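Local structure of 3-oxoacyl-[acyl-carrier-protein] synthase 3 (Pseudomonas aeruginosa, 2X3E) at residues Ala155-Gly160 against Val278-Ala283; Pro249-Thr254 against Val272-Glu277. The protein probably catalyses the first condensation of fatty acid synthesis, joining acetyl-CoA and malonyl-ACP to give 3-oxobutanoyl-ACP. The protein carries 1 engineered substitution. All coordinates share one frame; numbering follows the deposited sequence.

Contact 1: residues Ala155-Gly160 against Val278-Ala283; sequences ALFGDG and VGNTVA
N280 and F157 meet with both backbone and side chain. The backbones form a single bridge. N280 N donates to L156 O at 2.8 Å, and G158 N donates to N280 O at 2.9 Å. T281 CA adds a CA-H...O contact to G158 O.

Along the N280 side chain, CB comes first and lies 3.9 Å from L156 CG. CG is anti to the backbone N (chi1 178°) and touches F157 CE1 at 3.4 Å. The two side chains run side by side and point the same way, with the amide plane turned 41° from the ring. OD1 passes close to F157 CE1 and accepts from V282 N at 2.9 Å, closing an Asx turn. ND2 packs against F157 CE1 and donates to A252 O. With OD1 and ND2 both bonded, the rotation of the amide is fixed. V282 CG2 adds an apolar contact to F157 CE1 at 3.9 Å.

The backbones come close at two glycines: G279 CA lies 3.5 Å from L156 O, and G158 CA 3.9 Å from V278 O. A water donates to both D159 O and V278 O.

N280 is a predicted active-site residue. Its place beside H250 is consistent with the Cys-His-Asn centre of FabH enzymes. V282 lies near the engineered A112, the third predicted site.

The contact joins the exit of helix 151-156 towards strand 160-169 to the loop between helices 275-278 and 285-295. L156 packs on helix 33-40, the F157 ring meets F142 and F211, and A283 N bonds D140 at the end of strand 133-140.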
ATOM      1  N   ALA A 155      -6.302 -13.101  23.223  1.00 23.20           N
ATOM      2  CA  ALA A 155      -6.815 -12.222  24.279  1.00 23.55           C
ATOM      3  C   ALA A 155      -6.757 -10.739  23.885  1.00 22.52           C
ATOM      4  O   ALA A 155      -7.561  -9.941  24.364  1.00 22.82           O
ATOM      5  CB  ALA A 155      -6.051 -12.453  25.581  1.00 24.31           C
ATOM      6  N   LEU A 156      -5.823 -10.378  23.008  1.00 21.87           N
ATOM      7  CA  LEU A 156      -5.549  -8.974  22.694  1.00 21.07           C
ATOM      8  C   LEU A 156      -6.262  -8.483  21.430  1.00 20.19           C
ATOM      9  O   LEU A 156      -6.847  -7.394  21.423  1.00 19.37           O
ATOM     10  CB  LEU A 156      -4.034  -8.772  22.537  1.00 21.00           C
ATOM     11  CG  LEU A 156      -3.503  -7.379  22.185  1.00 20.51           C
ATOM     12  CD1 LEU A 156      -3.921  -6.368  23.238  1.00 20.69           C
ATOM     13  CD2 LEU A 156      -1.979  -7.422  22.049  1.00 20.91           C
ATOM     14  N   PHE A 157      -6.211  -9.281  20.367  1.00 19.84           N
ATOM     15  CA  PHE A 157      -6.581  -8.801  19.036  1.00 19.38           C
ATOM     16  C   PHE A 157      -8.054  -8.987  18.675  1.00 19.29           C
ATOM     17  O   PHE A 157      -8.657 -10.019  18.950  1.00 20.12           O
ATOM     18  CB  PHE A 157      -5.687  -9.432  17.954  1.00 18.93           C
ATOM     19  CG  PHE A 157      -4.289  -8.890  17.949  1.00 18.70           C
ATOM     20  CD1 PHE A 157      -4.019  -7.653  17.389  1.00 17.98           C
ATOM     21  CD2 PHE A 157      -3.250  -9.602  18.526  1.00 18.38           C
ATOM     22  CE1 PHE A 157      -2.735  -7.132  17.400  1.00 18.11           C
ATOM     23  CE2 PHE A 157      -1.968  -9.091  18.538  1.00 18.87           C
ATOM     24  CZ  PHE A 157      -1.708  -7.854  17.969  1.00 18.09           C
ATOM     25  N   GLY A 158      -8.607  -7.961  18.041  1.00 18.40           N
ATOM     26  CA  GLY A 158      -9.969  -8.003  17.506  1.00 18.24           C
ATOM     27  C   GLY A 158      -9.996  -7.472  16.090  1.00 17.35           C
ATOM     28  O   GLY A 158      -8.965  -7.038  15.565  1.00 17.17           O
ATOM     29  N   ASP A 159     -11.182  -7.494  15.484  1.00 17.13           N
ATOM     30  CA  ASP A 159     -11.385  -7.104  14.090  1.00 16.65           C
ATOM     31  C   ASP A 159     -12.267  -5.866  13.988  1.00 16.34           C
ATOM     32  O   ASP A 159     -13.076  -5.581  14.875  1.00 16.65           O
ATOM     33  CB  ASP A 159     -12.067  -8.239  13.313  1.00 17.45           C
ATOM     34  CG  ASP A 159     -11.281  -9.536  13.340  1.00 17.73           C
ATOM     35  OD1 ASP A 159     -10.050  -9.499  13.550  1.00 18.19           O
ATOM     36  OD2 ASP A 159     -11.901 -10.603  13.130  1.00 19.36           O
ATOM     37  N   GLY A 160     -12.142  -5.145  12.881  1.00 15.75           N
ATOM     38  CA  GLY A 160     -12.978  -3.976  12.658  1.00 15.58           C
ATOM     39  C   GLY A 160     -12.473  -3.082  11.559  1.00 14.89           C
ATOM     40  O   GLY A 160     -11.408  -3.326  10.980  1.00 14.88           O
ATOM     41  N   VAL A 278     -13.272  -3.392  22.255  1.00 21.59           N
ATOM     42  CA  VAL A 278     -12.983  -3.861  20.897  1.00 20.66           C
ATOM     43  C   VAL A 278     -11.638  -4.567  20.735  1.00 20.26           C
ATOM     44  O   VAL A 278     -11.384  -5.156  19.693  1.00 20.39           O
ATOM     45  CB  VAL A 278     -13.075  -2.699  19.865  1.00 20.07           C
ATOM     46  CG1 VAL A 278     -14.444  -2.038  19.935  1.00 19.53           C
ATOM     47  CG2 VAL A 278     -11.970  -1.662  20.078  1.00 18.60           C
ATOM     48  N   GLY A 279     -10.788  -4.518  21.755  1.00 19.85           N
ATOM     49  CA  GLY A 279      -9.446  -5.077  21.652  1.00 19.44           C
ATOM     50  C   GLY A 279      -8.566  -4.275  20.710  1.00 18.23           C
ATOM     51  O   GLY A 279      -8.863  -3.124  20.394  1.00 17.92           O
ATOM     52  N   ASN A 280      -7.476  -4.901  20.278  1.00 17.69           N
ATOM     53  CA  ASN A 280      -6.492  -4.289  19.392  1.00 16.66           C
ATOM     54  C   ASN A 280      -6.862  -4.656  17.963  1.00 15.88           C
ATOM     55  O   ASN A 280      -6.749  -5.816  17.574  1.00 16.04           O
ATOM     56  CB  ASN A 280      -5.093  -4.807  19.754  1.00 16.91           C
ATOM     57  CG  ASN A 280      -3.995  -4.266  18.849  1.00 16.64           C
ATOM     58  OD1 ASN A 280      -4.243  -3.869  17.716  1.00 14.66           O
ATOM     59  ND2 ASN A 280      -2.762  -4.281  19.348  1.00 17.50           N
ATOM     60  N   THR A 281      -7.325  -3.669  17.199  1.00 14.98           N
ATOM     61  CA  THR A 281      -7.800  -3.887  15.832  1.00 14.68           C
ATOM     62  C   THR A 281      -6.810  -3.378  14.769  1.00 14.35           C
ATOM     63  O   THR A 281      -7.183  -3.197  13.604  1.00 14.58           O
ATOM     64  CB  THR A 281      -9.177  -3.226  15.626  1.00 14.73           C
ATOM     65  OG1 THR A 281      -9.080  -1.818  15.872  1.00 14.15           O
ATOM     66  CG2 THR A 281     -10.217  -3.830  16.567  1.00 13.87           C
ATOM     67  N   VAL A 282      -5.552  -3.169  15.170  1.00 14.18           N
ATOM     68  CA  VAL A 282      -4.461  -2.829  14.234  1.00 13.90           C
ATOM     69  C   VAL A 282      -4.790  -1.555  13.436  1.00 13.45           C
ATOM     70  O   VAL A 282      -5.021  -0.518  14.053  1.00 13.94           O
ATOM     71  CB  VAL A 282      -4.068  -4.049  13.349  1.00 14.08           C
ATOM     72  CG1 VAL A 282      -2.759  -3.792  12.609  1.00 13.42           C
ATOM     73  CG2 VAL A 282      -3.922  -5.292  14.201  1.00 14.26           C
ATOM     74  N   ALA A 283      -4.856  -1.597  12.106  1.00 13.74           N
ATOM     75  CA  ALA A 283      -5.047  -0.358  11.334  1.00 13.45           C
ATOM     76  C   ALA A 283      -6.374   0.355  11.659  1.00 13.38           C
ATOM     77  O   ALA A 283      -6.472   1.573  11.525  1.00 13.49           O
ATOM     78  CB  ALA A 283      -4.909  -0.620   9.810  1.00 13.78           C
TER
HETATM   79  O   HOH W   1     -13.104  -5.795  17.861  1.00  4.90           O

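Contact 2: residues Pro249-Thr254 against Val272-Glu277; sequences PHQANT and VSNIAE
Q251 reaches across to V272, S273 and N274 with its side-chain amide, and to I275 with its carbon chain and backbone.

Q251 OE1 takes two donors. S273 OG donates at 3.1 Å, in the carbonyl plane and on a lone pair. N274 N donates at 3.1 Å from above that plane. Q251 NE2 donates to V272 O at 3.1 Å, and also to P249 O in its own segment at 2.9 Å. The chain is bent at chi2 (-80°), which turns CD towards V272 and S273. Four bonds therefore grip the buried amide and set which end is O and which is N.

The packing centres on I275. Its CG1 is anti to the backbone N (chi1 -163°) and lies near Q251 CB. CD1 ends tightly at 3.1 Å from Q251 O. I275 CG2 touches T254 OG1 at 3.7 Å, while that hydroxyl is bonded to T40 O. The side chain of N274, the N-cap residue of helix 275-278, crosses that of Q251 at about a right angle.

Q251 is the centre of an inverse gamma turn. It directly follows H250, a predicted active-site residue, and begins the predicted ACP-binding region. The contact thus ties that turn to the start of a short helix.

It joins the end of strand 246-249 to the start of helix 275-278. Helix 254-264 packs on P249, Q251, S273 and I275 through L257. Helix 285-295 meets Q251 and N274 through A289.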
ATOM      1  N   PRO A 249      -4.121   7.222  20.441  1.00 15.10           N
ATOM      2  CA  PRO A 249      -3.085   6.287  20.038  1.00 15.07           C
ATOM      3  C   PRO A 249      -3.640   4.993  19.440  1.00 15.32           C
ATOM      4  O   PRO A 249      -4.799   4.624  19.673  1.00 15.39           O
ATOM      5  CB  PRO A 249      -2.374   5.988  21.354  1.00 15.73           C
ATOM      6  CG  PRO A 249      -3.404   6.156  22.365  1.00 17.04           C
ATOM      7  CD  PRO A 249      -4.298   7.244  21.902  1.00 15.68           C
ATOM      8  N   HIS A 250      -2.799   4.306  18.681  1.00 15.16           N
ATOM      9  CA  HIS A 250      -3.058   2.924  18.347  1.00 15.30           C
ATOM     10  C   HIS A 250      -3.290   2.176  19.655  1.00 15.97           C
ATOM     11  O   HIS A 250      -2.498   2.288  20.598  1.00 16.84           O
ATOM     12  CB  HIS A 250      -1.875   2.326  17.570  1.00 15.49           C
ATOM     13  CG  HIS A 250      -1.843   0.831  17.574  1.00 14.99           C
ATOM     14  ND1 HIS A 250      -2.930   0.067  17.209  1.00 14.71           N
ATOM     15  CD2 HIS A 250      -0.860  -0.042  17.900  1.00 14.35           C
ATOM     16  CE1 HIS A 250      -2.619  -1.213  17.318  1.00 15.37           C
ATOM     17  NE2 HIS A 250      -1.368  -1.307  17.732  1.00 14.00           N
ATOM     18  N   GLN A 251      -4.380   1.423  19.710  1.00 16.28           N
ATOM     19  CA  GLN A 251      -4.807   0.751  20.927  1.00 16.89           C
ATOM     20  C   GLN A 251      -4.024  -0.559  21.098  1.00 18.07           C
ATOM     21  O   GLN A 251      -4.570  -1.656  20.954  1.00 18.66           O
ATOM     22  CB  GLN A 251      -6.322   0.506  20.886  1.00 17.26           C
ATOM     23  CG  GLN A 251      -7.158   1.768  20.554  1.00 16.55           C
ATOM     24  CD  GLN A 251      -7.360   2.695  21.734  1.00 16.56           C
ATOM     25  OE1 GLN A 251      -7.990   2.316  22.720  1.00 18.05           O
ATOM     26  NE2 GLN A 251      -6.840   3.927  21.636  1.00 15.34           N
ATOM     27  N   ALA A 252      -2.740  -0.425  21.426  1.00 18.39           N
ATOM     28  CA  ALA A 252      -1.802  -1.552  21.416  1.00 19.50           C
ATOM     29  C   ALA A 252      -2.077  -2.534  22.552  1.00 21.44           C
ATOM     30  O   ALA A 252      -2.070  -3.750  22.349  1.00 21.70           O
ATOM     31  CB  ALA A 252      -0.370  -1.044  21.482  1.00 18.93           C
ATOM     32  N   ASN A 253      -2.269  -1.981  23.745  1.00 22.27           N
ATOM     33  CA  ASN A 253      -2.651  -2.744  24.928  0.50 24.16           C
ATOM     34  C   ASN A 253      -3.186  -1.774  25.986  1.00 24.29           C
ATOM     35  O   ASN A 253      -3.040  -0.567  25.838  1.00 23.72           O
ATOM     36  CB  ASN A 253      -1.442  -3.514  25.463  0.50 25.23           C
ATOM     37  CG  ASN A 253      -1.831  -4.796  26.154  0.50 27.49           C
ATOM     38  OD1 ASN A 253      -2.998  -5.006  26.477  0.50 28.50           O
ATOM     39  ND2 ASN A 253      -0.854  -5.667  26.387  0.50 29.57           N
ATOM     40  N   THR A 254      -3.762  -2.287  27.067  1.00 26.47           N
ATOM     41  CA  THR A 254      -4.292  -1.387  28.093  1.00 27.59           C
ATOM     42  C   THR A 254      -3.203  -0.551  28.767  1.00 27.48           C
ATOM     43  O   THR A 254      -3.320   0.676  28.850  1.00 27.33           O
ATOM     44  CB  THR A 254      -5.097  -2.143  29.145  1.00 29.37           C
ATOM     45  OG1 THR A 254      -6.304  -2.625  28.547  1.00 30.63           O
ATOM     46  CG2 THR A 254      -5.450  -1.223  30.314  1.00 30.85           C
ATOM     47  N   VAL A 272      -7.951   8.912  24.351  1.00 18.87           N
ATOM     48  CA  VAL A 272      -9.191   8.305  23.864  1.00 19.42           C
ATOM     49  C   VAL A 272      -8.955   6.807  23.715  1.00 19.89           C
ATOM     50  O   VAL A 272      -8.053   6.392  22.983  1.00 19.74           O
ATOM     51  CB  VAL A 272      -9.628   8.894  22.503  1.00 19.12           C
ATOM     52  CG1 VAL A 272     -10.952   8.268  22.035  1.00 19.34           C
ATOM     53  CG2 VAL A 272      -9.750  10.405  22.590  1.00 19.72           C
ATOM     54  N   SER A 273      -9.754   6.001  24.413  1.00 20.78           N
ATOM     55  CA  SER A 273      -9.540   4.556  24.453  1.00 21.48           C
ATOM     56  C   SER A 273     -10.833   3.744  24.548  1.00 21.65           C
ATOM     57  O   SER A 273     -11.687   4.008  25.399  1.00 22.04           O
ATOM     58  CB  SER A 273      -8.644   4.200  25.636  1.00 21.97           C
ATOM     59  OG  SER A 273      -8.499   2.792  25.755  1.00 25.44           O
ATOM     60  N   ASN A 274     -10.953   2.749  23.671  1.00 21.43           N
ATOM     61  CA  ASN A 274     -12.020   1.752  23.744  1.00 21.95           C
ATOM     62  C   ASN A 274     -11.482   0.324  23.663  1.00 21.95           C
ATOM     63  O   ASN A 274     -12.221  -0.604  23.341  1.00 22.40           O
ATOM     64  CB  ASN A 274     -13.052   1.990  22.634  1.00 21.98           C
ATOM     65  CG  ASN A 274     -12.462   1.848  21.239  1.00 22.29           C
ATOM     66  OD1 ASN A 274     -11.263   2.013  21.038  1.00 21.72           O
ATOM     67  ND2 ASN A 274     -13.314   1.548  20.269  1.00 24.18           N
ATOM     68  N   ILE A 275     -10.205   0.143  23.990  1.00 21.71           N
ATOM     69  CA  ILE A 275      -9.551  -1.164  23.852  1.00 21.59           C
ATOM     70  C   ILE A 275     -10.231  -2.259  24.686  1.00 22.35           C
ATOM     71  O   ILE A 275     -10.196  -3.434  24.325  1.00 22.70           O
ATOM     72  CB  ILE A 275      -8.034  -1.076  24.186  1.00 21.58           C
ATOM     73  CG1 ILE A 275      -7.294  -2.301  23.636  1.00 21.81           C
ATOM     74  CG2 ILE A 275      -7.804  -0.892  25.691  1.00 21.61           C
ATOM     75  CD1 ILE A 275      -5.804  -2.194  23.749  1.00 22.75           C
ATOM     76  N   ALA A 276     -10.865  -1.873  25.789  1.00 22.50           N
ATOM     77  CA  ALA A 276     -11.621  -2.828  26.606  1.00 23.39           C
ATOM     78  C   ALA A 276     -12.802  -3.465  25.862  1.00 23.61           C
ATOM     79  O   ALA A 276     -13.127  -4.631  26.105  1.00 24.32           O
ATOM     80  CB  ALA A 276     -12.109  -2.154  27.889  1.00 23.90           C
ATOM     81  N   GLU A 277     -13.421  -2.704  24.951  1.00 23.34           N
ATOM     82  CA  GLU A 277     -14.639  -3.147  24.263  0.50 23.75           C
ATOM     83  C   GLU A 277     -14.375  -3.771  22.896  1.00 23.02           C
ATOM     84  O   GLU A 277     -15.171  -4.576  22.425  1.00 23.54           O
ATOM     85  CB  GLU A 277     -15.623  -1.983  24.097  0.50 24.04           C
ATOM     86  CG  GLU A 277     -16.121  -1.393  25.407  0.50 25.72           C
ATOM     87  CD  GLU A 277     -15.233  -0.274  25.907  0.50 26.55           C
ATOM     88  OE1 GLU A 277     -14.152  -0.077  25.321  0.50 27.07           O
ATOM     89  OE2 GLU A 277     -15.609   0.407  26.884  0.50 28.22           O
TER

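In the fold
From the N terminus, 155-160 comes first, on the way from helix 151-156 to strand 160-169 of the five-stranded sheet. Its partner 278-283 follows more than a hundred residues later, so contact 1 closes a long loop between the N-terminal and C-terminal halves of the thiolase-like fold. Contact 2 is nested inside that loop. It closes a short one that holds helix 254-264, just after strand 246-249 of the four-stranded sheet. Segment 272-277 runs straight on into 278-283. The two contacts have centres 9 Å apart. They touch where the N280 amide of contact 1 meets the backbone of A252 in contact 2, next to H250.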